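Dot/Icm T4SS effector (PDB 6VVE) is an effector kinase of Legionella pneumophila that is activated by the host's inositol hexakisphosphate. Local coordinates at residues H17-S20 / E21-E25; F117-Y121 / H122-E126; L233-Y236 / N237-P241; K288-A291 / H292-E296. One frame throughout, in Å; residues are numbered along the deposited sequence.

Contact 1. Residues H17-S20 / E21-E25; sequences HYLS and EPNKE. With IHP (inositol hexakisphosphate), chain B.
Between Ser20 and Asn23 the chain folds back through a cis peptide bond ahead of Pro22, and a single side-chain bond spans the bend. Asn23 ND2 gives an N-H to Ser20 O at 3.2 Å, with an angle of 159° at the hydrogen; the acceptor lies close to the plane of the amide, while the donor stands tilted from the carbonyl plane. Asn23 CG swings anti to its own nitrogen (chi1 -151°), which carries Asn23 ND2 back across the turn, 3.8 Å from Leu19 CB. The other end of the same amide looks forward: Asn23 OD1 accepts from Glu25 N at 3.1 Å, an Asx turn, and also from Phe26 N, so the group is held at both ends. Glu21 OE2 faces Ser20 O, acceptor against acceptor, while OE1 makes a salt bridge to Lys27.

At the start of this loop lies part of the inositol hexakisphosphate pocket. Two consecutive side chains take hold of one phosphate: His17 ND1 donates to O25 at 2.7 Å and 166°, meeting it at the ring edge, and Tyr18 OH donates to O45 at 2.6 Å. Tyr18 OH has a second, weak partner in Asn134, and Lys136 and Arg30 join in binding the ligand.

The loop links strand 12-13 to strand 26-30. Tyr18 packs on Ile28 of the latter strand, and Leu19 touches Phe26 and, on helix 102-121, Asn109 and Ile113.

Contact 2. Residues F117-Y121 / H122-E126; sequences FFLKY and HGIQE
The imidazole of His122 lies against the benzene ring of Phe118 in an offset stack, centroids 3.9 Å apart and planes at 24°, and this is the dense side of the contact. His122 CE1 sits over one face of the phenyl toward its rim, 3.3 Å from Phe118 CE2, while Phe118 CZ lies above the middle of the imidazole. With CG beside the backbone nitrogen (chi1 -68°), the histidine folds back over the helix, so that His122 ND1 also donates to Phe118 O at 2.9 Å. That bond is bent, and the oxygen is tilted from the imidazole plane. Next to it, Leu119 CD2 meets Ile124 CD1 at 3.7 Å, the two chains crossing nearly at a right angle. Ile124 also touches Ala168 and Glu171 of helix 159-174, and Leu119 touches Phe128 and Leu130.

Here helix 102-121 ends in a Schellman motif. Gly123 N, at positive phi, donates to Lys120 O at 3.0 Å, and Ile124 N reaches Leu119 O at 3.0 Å almost dead straight (177°). Leu119 O takes His122 N too, from the opposite face of its carbonyl plane.

Packing is sparser round Lys120, Tyr121 and the exposed Gly123. Across the bend the side chain of Lys120 offers little more than CB, 3.9 Å from Gln125 OE1; its extended chain runs off to Asp47 and Tyr48. Tyr121 likewise leads away, its hydroxyl bonded to Asp47 and Arg39 on the neighbouring four-stranded sheet.

Contact 3. Residues L233-Y236 / N237-P241; sequences LYVY and NFIYP
The last turns of helix 231-239 hold this contact, a ladder of bonds from each N-H to the carbonyl four residues back, reinforced by one amide side chain. Leu233 O is gripped twice by the same residue: Asn237 N and Asn237 ND2 both reach it at 3.0 Å, from opposite faces of its plane. The carboxamide gets there with CG beside its own nitrogen (chi1 -83°), lying back along the helix, and Asn237 ND2 ends up 3.1 Å from Leu233 CD1. On the far side of that amide, OD1 accepts from Ser285 N, which fixes the flip of the buried group.

The final rung is short, Tyr240 N to Tyr236 O at 2.7 Å, and Tyr240 is already the first residue to leave helical angles. Its ring comes over one face of the Tyr236 ring at an oblique 53°, Tyr240 CD2 standing 3.6 Å from Tyr236 CE1. Both hydroxyls have partners beyond: Glu163 for Tyr236, Lys155 O for Tyr240. The side chains of Val235 and Ile239 lie side by side, with Val235 CG1 4.1 Å from Ile239 CD1. Tyr236 touches Gln159, Ile239 touches Ile162, and Tyr240 touches both, on helix 159-174, helix against helix, consistent with the helical C-terminal lobe of a kinase fold.

Contact 4. Residues K288-A291 / H292-E296; sequences KKLA and HDLHE
Lys289 O stands over one face of the Asp293 carboxylate, with 2.9 Å between Lys289 O and Asp293 CG. Near the same group lies the aliphatic part of Lys289, with Lys289 CG 3.7 Å from Asp293 OD2. Asp293 OD1 is approached by the imidazole of His292 instead, His292 ND1 donating weakly to it over 3.5 Å. These are the first turns of helix 288-299, a surface helix packed on the helical lobe.

Asp293 holds this pose with CG beside its own nitrogen (chi1 -66°), so the carboxylate folds back over the preceding turn. The oxygens gain no bond from Lys289 O, an acceptor itself, which is taken up by Asp293 N at 2.8 Å. Lys289 runs fully extended, its CG anti to its nitrogen, and Lys289 NZ stays 5.3 Å from Asp293 OD2. The opposite charges may attract weakly, but there is no salt bridge. His292 and His295 lead away from the preceding turn, each touching it chiefly through CB.

The helix starts against Glu163, which accepts from Lys288 N. Its inner side is apolar: Leu290 rests on Leu167 and Lys170 of helix 159-174, while Ala291 meets Tyr279 and Leu294 meets Leu276 on helix 272-280. One turn apart, the two leucines lean together, Leu290 CD1 lying 4.0 Å from Leu294 CG.

Each contact is a continuous stretch, and the four follow one another without nesting or crossing. Contact 1 closes the loop between strands 12-13 and 26-30 and rests on helix 102-121. Contact 2 ends that same helix and turns the chain toward strand 132-134; the two come no nearer than about 7 Å between closest atoms. Farther along, contact 3 finishes helix 231-239 and contact 4 opens helix 288-299. These two touch, Tyr236 OH lying 4.2 Å from Lys288 N, and Glu163 bonds to both. Helix 159-174 is the common neighbour of contacts 2, 3 and 4, whereas contact 1 lies across the chain's centre from contacts 3 and 4.

Contact 1. Residues H17-S20 / E21-E25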
loop_
_atom_site.group_PDB
_atom_site.type_symbol
_atom_site.label_atom_id
_atom_site.label_comp_id
_atom_site.label_asym_id
_atom_site.label_seq_id
_atom_site.Cartn_x
_atom_site.Cartn_y
_atom_site.Cartn_z
ATOM N N HIS A 17 -17.196 -13.493 10.646
ATOM C CA HIS A 17 -15.890 -13.488 11.283
ATOM C C HIS A 17 -15.050 -12.272 10.915
ATOM O O HIS A 17 -13.895 -12.186 11.358
ATOM C CB HIS A 17 -15.118 -14.756 10.909
ATOM C CG HIS A 17 -15.753 -16.017 11.390
ATOM N ND1 HIS A 17 -15.342 -17.264 10.971
ATOM C CD2 HIS A 17 -16.773 -16.228 12.255
ATOM C CE1 HIS A 17 -16.078 -18.188 11.563
ATOM N NE2 HIS A 17 -16.953 -17.585 12.347
ATOM N N TYR A 18 -15.590 -11.339 10.120
ATOM C CA TYR A 18 -14.786 -10.230 9.620
ATOM C C TYR A 18 -15.564 -8.921 9.530
ATOM O O TYR A 18 -15.008 -7.843 9.779
ATOM C CB TYR A 18 -14.206 -10.592 8.240
ATOM C CG TYR A 18 -13.174 -11.695 8.288
ATOM C CD1 TYR A 18 -11.903 -11.455 8.799
ATOM C CD2 TYR A 18 -13.469 -12.974 7.838
ATOM C CE1 TYR A 18 -10.948 -12.468 8.854
ATOM C CE2 TYR A 18 -12.530 -13.989 7.885
ATOM C CZ TYR A 18 -11.266 -13.726 8.391
ATOM O OH TYR A 18 -10.329 -14.738 8.457
ATOM N N LEU A 19 -16.847 -8.994 9.187
ATOM C CA LEU A 19 -17.636 -7.804 8.936
ATOM C C LEU A 19 -18.923 -7.854 9.743
ATOM O O LEU A 19 -19.335 -8.906 10.230
ATOM C CB LEU A 19 -17.967 -7.655 7.441
ATOM C CG LEU A 19 -16.778 -7.501 6.495
ATOM C CD1 LEU A 19 -17.222 -7.643 5.042
ATOM C CD2 LEU A 19 -16.095 -6.168 6.710
ATOM N N SER A 20 -19.559 -6.691 9.867
ATOM C CA SER A 20 -20.847 -6.610 10.544
ATOM C C SER A 20 -21.890 -7.436 9.801
ATOM O O SER A 20 -21.866 -7.555 8.571
ATOM C CB SER A 20 -21.304 -5.155 10.641
ATOM O OG SER A 20 -21.246 -4.530 9.369
ATOM N N GLU A 21 -22.813 -8.013 10.563
ATOM C CA GLU A 21 -23.846 -8.878 10.024
ATOM C C GLU A 21 -25.223 -8.351 10.406
ATOM O O GLU A 21 -25.430 -7.940 11.552
ATOM C CB GLU A 21 -23.683 -10.313 10.556
ATOM C CG GLU A 21 -23.959 -11.399 9.529
ATOM C CD GLU A 21 -22.977 -11.361 8.374
ATOM O OE1 GLU A 21 -23.263 -11.969 7.321
ATOM O OE2 GLU A 21 -21.917 -10.715 8.524
ATOM N N PRO A 22 -26.189 -8.340 9.472
ATOM C CA PRO A 22 -26.055 -8.675 8.046
ATOM C C PRO A 22 -25.366 -7.564 7.263
ATOM O O PRO A 22 -25.234 -6.450 7.768
ATOM C CB PRO A 22 -27.506 -8.856 7.584
ATOM C CG PRO A 22 -28.307 -9.034 8.846
ATOM C CD PRO A 22 -27.601 -8.183 9.860
ATOM N N ASN A 23 -24.938 -7.867 6.040
ATOM C CA ASN A 23 -24.181 -6.933 5.213
ATOM C C ASN A 23 -24.795 -6.881 3.823
ATOM O O ASN A 23 -24.988 -7.924 3.188
ATOM C CB ASN A 23 -22.709 -7.354 5.126
ATOM C CG ASN A 23 -21.781 -6.179 4.924
ATOM O OD1 ASN A 23 -21.789 -5.538 3.871
ATOM N ND2 ASN A 23 -20.961 -5.896 5.936
ATOM N N LYS A 24 -25.103 -5.674 3.354
ATOM C CA LYS A 24 -25.659 -5.513 2.021
ATOM C C LYS A 24 -24.590 -5.301 0.954
ATOM O O LYS A 24 -24.865 -5.526 -0.229
ATOM C CB LYS A 24 -26.625 -4.325 1.979
ATOM C CG LYS A 24 -27.471 -4.148 3.224
ATOM C CD LYS A 24 -28.698 -3.296 2.930
ATOM C CE LYS A 24 -29.810 -4.124 2.300
ATOM N NZ LYS A 24 -30.764 -4.628 3.330
ATOM N N GLU A 25 -23.381 -4.890 1.341
ATOM C CA GLU A 25 -22.375 -4.433 0.391
ATOM C C GLU A 25 -21.247 -5.421 0.168
ATOM O O GLU A 25 -20.768 -5.547 -0.958
ATOM C CB GLU A 25 -21.776 -3.099 0.858
ATOM C CG GLU A 25 -22.802 -2.039 1.232
ATOM C CD GLU A 25 -22.165 -0.716 1.622
ATOM O OE1 GLU A 25 -20.938 -0.563 1.429
ATOM O OE2 GLU A 25 -22.891 0.173 2.121
HETATM C C1 IHP B . -8.242 -21.773 8.989
HETATM C C2 IHP B . -8.739 -22.924 9.880
HETATM C C3 IHP B . -9.671 -22.416 10.982
HETATM C C4 IHP B . -10.853 -21.643 10.382
HETATM C C5 IHP B . -10.337 -20.425 9.592
HETATM C C6 IHP B . -9.356 -20.839 8.496
HETATM O O11 IHP B . -7.619 -22.322 7.843
HETATM P P1 IHP B . -5.994 -22.227 7.708
HETATM O O21 IHP B . -5.632 -21.812 6.303
HETATM O O31 IHP B . -5.450 -21.234 8.707
HETATM O O41 IHP B . -5.391 -23.600 7.998
HETATM O O12 IHP B . -7.611 -23.534 10.458
HETATM P P2 IHP B . -7.439 -25.171 10.330
HETATM O O22 IHP B . -8.482 -25.722 9.393
HETATM O O32 IHP B . -6.070 -25.475 9.789
HETATM O O42 IHP B . -7.607 -25.786 11.694
HETATM O O13 IHP B . -8.941 -21.542 11.795
HETATM P P3 IHP B . -9.056 -21.638 13.430
HETATM O O23 IHP B . -9.761 -22.925 13.824
HETATM O O33 IHP B . -7.649 -21.619 14.014
HETATM O O43 IHP B . -9.827 -20.452 13.969
HETATM O O14 IHP B . -11.699 -21.210 11.402
HETATM P P4 IHP B . -13.309 -21.516 11.229
HETATM O O24 IHP B . -13.549 -23.002 11.169
HETATM O O34 IHP B . -13.789 -20.899 9.926
HETATM O O44 IHP B . -14.068 -20.928 12.393
HETATM O O15 IHP B . -11.416 -19.773 8.997
HETATM P P5 IHP B . -11.837 -18.284 9.534
HETATM O O25 IHP B . -13.338 -18.115 9.417
HETATM O O35 IHP B . -11.431 -18.110 10.974
HETATM O O45 IHP B . -11.134 -17.246 8.687
HETATM O O16 IHP B . -8.739 -19.677 7.979
HETATM P P6 IHP B . -9.091 -19.193 6.443
HETATM O O26 IHP B . -7.808 -18.934 5.683
HETATM O O36 IHP B . -9.888 -20.262 5.737
HETATM O O46 IHP B . -9.912 -17.922 6.522
#

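Contact 2. Residues F117-Y121 / H122-E126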
loop_
_atom_site.group_PDB
_atom_site.type_symbol
_atom_site.label_atom_id
_atom_site.label_comp_id
_atom_site.label_asym_id
_atom_site.label_seq_id
_atom_site.Cartn_x
_atom_site.Cartn_y
_atom_site.Cartn_z
ATOM N N PHE A 117 -10.113 -3.428 -3.851
ATOM C CA PHE A 117 -10.766 -3.272 -5.149
ATOM C C PHE A 117 -10.121 -2.158 -5.965
ATOM O O PHE A 117 -9.947 -2.288 -7.182
ATOM C CB PHE A 117 -12.263 -2.996 -4.973
ATOM C CG PHE A 117 -13.093 -4.243 -4.857
ATOM C CD1 PHE A 117 -13.474 -4.939 -5.997
ATOM C CD2 PHE A 117 -13.483 -4.723 -3.619
ATOM C CE1 PHE A 117 -14.236 -6.090 -5.903
ATOM C CE2 PHE A 117 -14.233 -5.879 -3.516
ATOM C CZ PHE A 117 -14.611 -6.565 -4.658
ATOM N N PHE A 118 -9.764 -1.049 -5.313
ATOM C CA PHE A 118 -9.015 -0.004 -6.003
ATOM C C PHE A 118 -7.736 -0.572 -6.606
ATOM O O PHE A 118 -7.429 -0.336 -7.781
ATOM C CB PHE A 118 -8.686 1.140 -5.040
ATOM C CG PHE A 118 -7.765 2.176 -5.628
ATOM C CD1 PHE A 118 -6.384 2.002 -5.596
ATOM C CD2 PHE A 118 -8.278 3.319 -6.217
ATOM C CE1 PHE A 118 -5.542 2.941 -6.148
ATOM C CE2 PHE A 118 -7.430 4.270 -6.768
ATOM C CZ PHE A 118 -6.066 4.080 -6.731
ATOM N N LEU A 119 -6.978 -1.339 -5.808
ATOM C CA LEU A 119 -5.734 -1.914 -6.301
ATOM C C LEU A 119 -5.984 -2.820 -7.499
ATOM O O LEU A 119 -5.248 -2.759 -8.493
ATOM C CB LEU A 119 -5.029 -2.684 -5.184
ATOM C CG LEU A 119 -4.532 -1.876 -3.994
ATOM C CD1 LEU A 119 -3.907 -2.815 -2.937
ATOM C CD2 LEU A 119 -3.541 -0.818 -4.420
ATOM N N LYS A 120 -7.019 -3.661 -7.426
ATOM C CA LYS A 120 -7.334 -4.538 -8.547
ATOM C C LYS A 120 -7.667 -3.735 -9.798
ATOM O O LYS A 120 -7.168 -4.032 -10.893
ATOM C CB LYS A 120 -8.490 -5.472 -8.178
ATOM C CG LYS A 120 -8.924 -6.384 -9.315
ATOM C CD LYS A 120 -10.041 -7.324 -8.893
ATOM C CE LYS A 120 -10.606 -8.071 -10.097
ATOM N NZ LYS A 120 -11.567 -9.136 -9.699
ATOM N N TYR A 121 -8.518 -2.717 -9.660
ATOM C CA TYR A 121 -8.945 -1.925 -10.804
ATOM C C TYR A 121 -7.823 -1.072 -11.387
ATOM O O TYR A 121 -8.022 -0.463 -12.448
ATOM C CB TYR A 121 -10.122 -1.037 -10.405
ATOM C CG TYR A 121 -11.369 -1.818 -10.008
ATOM C CD1 TYR A 121 -11.542 -3.132 -10.395
ATOM C CD2 TYR A 121 -12.364 -1.231 -9.237
ATOM C CE1 TYR A 121 -12.679 -3.846 -10.033
ATOM C CE2 TYR A 121 -13.500 -1.924 -8.876
ATOM C CZ TYR A 121 -13.656 -3.231 -9.275
ATOM O OH TYR A 121 -14.780 -3.940 -8.916
ATOM N N HIS A 122 -6.662 -1.013 -10.729
ATOM C CA HIS A 122 -5.481 -0.374 -11.282
ATOM C C HIS A 122 -4.357 -1.359 -11.570
ATOM O O HIS A 122 -3.272 -0.937 -11.977
ATOM C CB HIS A 122 -4.985 0.717 -10.330
ATOM C CG HIS A 122 -5.916 1.884 -10.219
ATOM N ND1 HIS A 122 -7.182 1.777 -9.686
ATOM C CD2 HIS A 122 -5.770 3.178 -10.587
ATOM C CE1 HIS A 122 -7.773 2.958 -9.724
ATOM N NE2 HIS A 122 -6.939 3.825 -10.268
ATOM N N GLY A 123 -4.589 -2.653 -11.381
ATOM C CA GLY A 123 -3.580 -3.656 -11.679
ATOM C C GLY A 123 -2.314 -3.535 -10.860
ATOM O O GLY A 123 -1.218 -3.741 -11.392
ATOM N N ILE A 124 -2.438 -3.209 -9.572
ATOM C CA ILE A 124 -1.274 -3.043 -8.710
ATOM C C ILE A 124 -1.470 -3.765 -7.380
ATOM O O ILE A 124 -0.714 -3.545 -6.426
ATOM C CB ILE A 124 -0.978 -1.550 -8.471
ATOM C CG1 ILE A 124 -2.243 -0.823 -7.996
ATOM C CG2 ILE A 124 -0.443 -0.900 -9.733
ATOM C CD1 ILE A 124 -1.993 0.587 -7.532
ATOM N N GLN A 125 -2.475 -4.644 -7.310
ATOM C CA GLN A 125 -2.727 -5.362 -6.064
ATOM C C GLN A 125 -1.508 -6.165 -5.619
ATOM O O GLN A 125 -1.259 -6.303 -4.415
ATOM C CB GLN A 125 -3.937 -6.290 -6.226
ATOM C CG GLN A 125 -4.284 -7.067 -4.958
ATOM C CD GLN A 125 -5.506 -7.954 -5.130
ATOM O OE1 GLN A 125 -6.258 -7.836 -6.105
ATOM N NE2 GLN A 125 -5.704 -8.859 -4.179
ATOM N N GLU A 126 -0.739 -6.692 -6.570
ATOM C CA GLU A 126 0.372 -7.575 -6.235
ATOM C C GLU A 126 1.463 -6.878 -5.426
ATOM O O GLU A 126 2.251 -7.560 -4.766
ATOM C CB GLU A 126 0.979 -8.156 -7.523
ATOM C CG GLU A 126 1.515 -7.098 -8.491
ATOM C CD GLU A 126 0.598 -6.858 -9.680
ATOM O OE1 GLU A 126 -0.642 -6.857 -9.500
ATOM O OE2 GLU A 126 1.125 -6.679 -10.799
#

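Contact 3. Residues L233-Y236 / N237-P241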
loop_
_atom_site.group_PDB
_atom_site.type_symbol
_atom_site.label_atom_id
_atom_site.label_comp_id
_atom_site.label_asym_id
_atom_site.label_seq_id
_atom_site.Cartn_x
_atom_site.Cartn_y
_atom_site.Cartn_z
ATOM N N LEU A 233 7.771 9.632 -4.458
ATOM C CA LEU A 233 8.992 10.330 -4.844
ATOM C C LEU A 233 10.061 10.202 -3.772
ATOM O O LEU A 233 11.255 10.062 -4.094
ATOM C CB LEU A 233 8.679 11.797 -5.118
ATOM C CG LEU A 233 9.811 12.686 -5.621
ATOM C CD1 LEU A 233 10.243 12.273 -7.014
ATOM C CD2 LEU A 233 9.378 14.158 -5.598
ATOM N N TYR A 234 9.659 10.250 -2.495
ATOM C CA TYR A 234 10.634 10.141 -1.412
ATOM C C TYR A 234 11.318 8.776 -1.431
ATOM O O TYR A 234 12.541 8.677 -1.257
ATOM C CB TYR A 234 9.963 10.348 -0.056
ATOM C CG TYR A 234 9.106 11.588 0.076
ATOM C CD1 TYR A 234 9.264 12.675 -0.777
ATOM C CD2 TYR A 234 8.156 11.683 1.087
ATOM C CE1 TYR A 234 8.478 13.800 -0.653
ATOM C CE2 TYR A 234 7.373 12.815 1.235
ATOM C CZ TYR A 234 7.526 13.862 0.354
ATOM O OH TYR A 234 6.731 14.970 0.502
ATOM N N VAL A 235 10.538 7.710 -1.633
ATOM C CA VAL A 235 11.104 6.366 -1.668
ATOM C C VAL A 235 12.125 6.252 -2.795
ATOM O O VAL A 235 13.253 5.775 -2.596
ATOM C CB VAL A 235 9.985 5.317 -1.813
ATOM C CG1 VAL A 235 10.577 3.924 -1.941
ATOM C CG2 VAL A 235 9.024 5.389 -0.631
ATOM N N TYR A 236 11.749 6.698 -3.996
ATOM C CA TYR A 236 12.636 6.529 -5.140
ATOM C C TYR A 236 13.930 7.320 -4.969
ATOM O O TYR A 236 15.024 6.805 -5.221
ATOM C CB TYR A 236 11.938 6.950 -6.427
ATOM C CG TYR A 236 12.746 6.592 -7.649
ATOM C CD1 TYR A 236 12.699 5.308 -8.183
ATOM C CD2 TYR A 236 13.558 7.531 -8.273
ATOM C CE1 TYR A 236 13.441 4.971 -9.305
ATOM C CE2 TYR A 236 14.295 7.204 -9.401
ATOM C CZ TYR A 236 14.240 5.921 -9.902
ATOM O OH TYR A 236 14.978 5.581 -11.011
ATOM N N ASN A 237 13.818 8.585 -4.554
ATOM C CA ASN A 237 15.006 9.430 -4.438
ATOM C C ASN A 237 15.910 8.981 -3.298
ATOM O O ASN A 237 17.126 9.144 -3.385
ATOM C CB ASN A 237 14.602 10.892 -4.249
ATOM C CG ASN A 237 14.300 11.580 -5.566
ATOM O OD1 ASN A 237 15.135 12.311 -6.104
ATOM N ND2 ASN A 237 13.109 11.337 -6.103
ATOM N N PHE A 238 15.342 8.423 -2.226
ATOM C CA PHE A 238 16.176 7.895 -1.152
ATOM C C PHE A 238 17.038 6.743 -1.652
ATOM O O PHE A 238 18.210 6.628 -1.275
ATOM C CB PHE A 238 15.311 7.431 0.020
ATOM C CG PHE A 238 16.104 6.826 1.148
ATOM C CD1 PHE A 238 16.811 7.631 2.025
ATOM C CD2 PHE A 238 16.146 5.450 1.326
ATOM C CE1 PHE A 238 17.551 7.081 3.060
ATOM C CE2 PHE A 238 16.881 4.893 2.367
ATOM C CZ PHE A 238 17.582 5.717 3.234
ATOM N N ILE A 239 16.473 5.885 -2.516
ATOM C CA ILE A 239 17.201 4.709 -2.986
ATOM C C ILE A 239 18.100 5.068 -4.164
ATOM O O ILE A 239 19.219 4.556 -4.285
ATOM C CB ILE A 239 16.203 3.595 -3.345
ATOM C CG1 ILE A 239 15.330 3.253 -2.132
ATOM C CG2 ILE A 239 16.920 2.362 -3.845
ATOM C CD1 ILE A 239 14.241 2.226 -2.422
ATOM N N TYR A 240 17.616 5.906 -5.082
ATOM C CA TYR A 240 18.359 6.290 -6.288
ATOM C C TYR A 240 18.422 7.806 -6.351
ATOM O O TYR A 240 17.841 8.432 -7.243
ATOM C CB TYR A 240 17.709 5.722 -7.555
ATOM C CG TYR A 240 17.548 4.226 -7.537
ATOM C CD1 TYR A 240 18.662 3.385 -7.565
ATOM C CD2 TYR A 240 16.287 3.645 -7.493
ATOM C CE1 TYR A 240 18.520 2.013 -7.537
ATOM C CE2 TYR A 240 16.134 2.268 -7.470
ATOM C CZ TYR A 240 17.249 1.456 -7.495
ATOM O OH TYR A 240 17.098 0.094 -7.465
ATOM N N PRO A 241 19.130 8.428 -5.417
ATOM C CA PRO A 241 19.226 9.901 -5.400
ATOM C C PRO A 241 19.860 10.417 -6.680
ATOM O O PRO A 241 20.561 9.669 -7.381
ATOM C CB PRO A 241 20.119 10.185 -4.182
ATOM C CG PRO A 241 20.896 8.894 -3.962
ATOM C CD PRO A 241 19.930 7.801 -4.343
#

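Contact 4. Residues K288-A291 / H292-E296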
loop_
_atom_site.group_PDB
_atom_site.type_symbol
_atom_site.label_atom_id
_atom_site.label_comp_id
_atom_site.label_asym_id
_atom_site.label_seq_id
_atom_site.Cartn_x
_atom_site.Cartn_y
_atom_site.Cartn_z
ATOM N N LYS A 288 12.598 5.605 -14.510
ATOM C CA LYS A 288 12.943 5.759 -15.919
ATOM C C LYS A 288 11.702 5.949 -16.785
ATOM O O LYS A 288 11.688 6.801 -17.678
ATOM C CB LYS A 288 13.748 4.549 -16.396
ATOM C CG LYS A 288 14.492 4.784 -17.698
ATOM C CD LYS A 288 15.209 3.520 -18.167
ATOM C CE LYS A 288 16.348 3.851 -19.122
ATOM N NZ LYS A 288 15.898 4.672 -20.279
ATOM N N LYS A 289 10.646 5.172 -16.528
ATOM C CA LYS A 289 9.470 5.228 -17.390
ATOM C C LYS A 289 8.716 6.538 -17.225
ATOM O O LYS A 289 8.130 7.038 -18.194
ATOM C CB LYS A 289 8.539 4.050 -17.103
ATOM C CG LYS A 289 7.367 3.967 -18.059
ATOM C CD LYS A 289 6.534 2.708 -17.840
ATOM C CE LYS A 289 5.474 2.562 -18.925
ATOM N NZ LYS A 289 4.711 1.289 -18.793
ATOM N N LEU A 290 8.712 7.108 -16.013
ATOM C CA LEU A 290 8.019 8.377 -15.811
ATOM C C LEU A 290 8.756 9.511 -16.512
ATOM O O LEU A 290 8.133 10.352 -17.168
ATOM C CB LEU A 290 7.866 8.666 -14.317
ATOM C CG LEU A 290 7.198 9.992 -13.956
ATOM C CD1 LEU A 290 5.817 10.089 -14.579
ATOM C CD2 LEU A 290 7.125 10.157 -12.443
ATOM N N ALA A 291 10.084 9.551 -16.379
ATOM C CA ALA A 291 10.869 10.520 -17.133
ATOM C C ALA A 291 10.595 10.384 -18.624
ATOM O O ALA A 291 10.365 11.379 -19.321
ATOM C CB ALA A 291 12.360 10.340 -16.839
ATOM N N HIS A 292 10.612 9.151 -19.130
ATOM C CA HIS A 292 10.332 8.921 -20.541
ATOM C C HIS A 292 8.933 9.406 -20.907
ATOM O O HIS A 292 8.748 10.103 -21.912
ATOM C CB HIS A 292 10.485 7.435 -20.862
ATOM C CG HIS A 292 10.118 7.079 -22.267
ATOM N ND1 HIS A 292 8.935 6.448 -22.590
ATOM C CD2 HIS A 292 10.777 7.265 -23.435
ATOM C CE1 HIS A 292 8.883 6.259 -23.895
ATOM N NE2 HIS A 292 9.990 6.744 -24.431
ATOM N N ASP A 293 7.931 9.040 -20.101
ATOM C CA ASP A 293 6.559 9.437 -20.402
ATOM C C ASP A 293 6.408 10.950 -20.383
ATOM O O ASP A 293 5.756 11.524 -21.262
ATOM C CB ASP A 293 5.599 8.789 -19.407
ATOM C CG ASP A 293 5.550 7.273 -19.542
ATOM O OD1 ASP A 293 6.193 6.734 -20.471
ATOM O OD2 ASP A 293 4.867 6.619 -18.721
ATOM N N LEU A 294 7.011 11.616 -19.392
ATOM C CA LEU A 294 6.926 13.070 -19.319
ATOM C C LEU A 294 7.601 13.717 -20.523
ATOM O O LEU A 294 7.055 14.643 -21.133
ATOM C CB LEU A 294 7.560 13.567 -18.022
ATOM C CG LEU A 294 6.819 13.254 -16.720
ATOM C CD1 LEU A 294 7.694 13.613 -15.526
ATOM C CD2 LEU A 294 5.496 13.996 -16.651
ATOM N N HIS A 295 8.800 13.248 -20.875
ATOM C CA HIS A 295 9.501 13.807 -22.025
ATOM C C HIS A 295 8.740 13.526 -23.314
ATOM O O HIS A 295 8.643 14.393 -24.190
ATOM C CB HIS A 295 10.915 13.237 -22.097
ATOM C CG HIS A 295 11.709 13.729 -23.267
ATOM N ND1 HIS A 295 12.304 14.973 -23.293
ATOM C CD2 HIS A 295 12.007 13.143 -24.451
ATOM C CE1 HIS A 295 12.936 15.130 -24.442
ATOM N NE2 HIS A 295 12.769 14.036 -25.165
ATOM N N GLU A 296 8.186 12.317 -23.445
ATOM C CA GLU A 296 7.375 11.998 -24.614
ATOM C C GLU A 296 6.144 12.894 -24.701
ATOM O O GLU A 296 5.655 13.171 -25.804
ATOM C CB GLU A 296 6.964 10.527 -24.574
ATOM C CG GLU A 296 6.005 10.110 -25.675
ATOM C CD GLU A 296 5.761 8.606 -25.700
ATOM O OE1 GLU A 296 5.840 7.966 -24.625
ATOM O OE2 GLU A 296 5.499 8.062 -26.795
#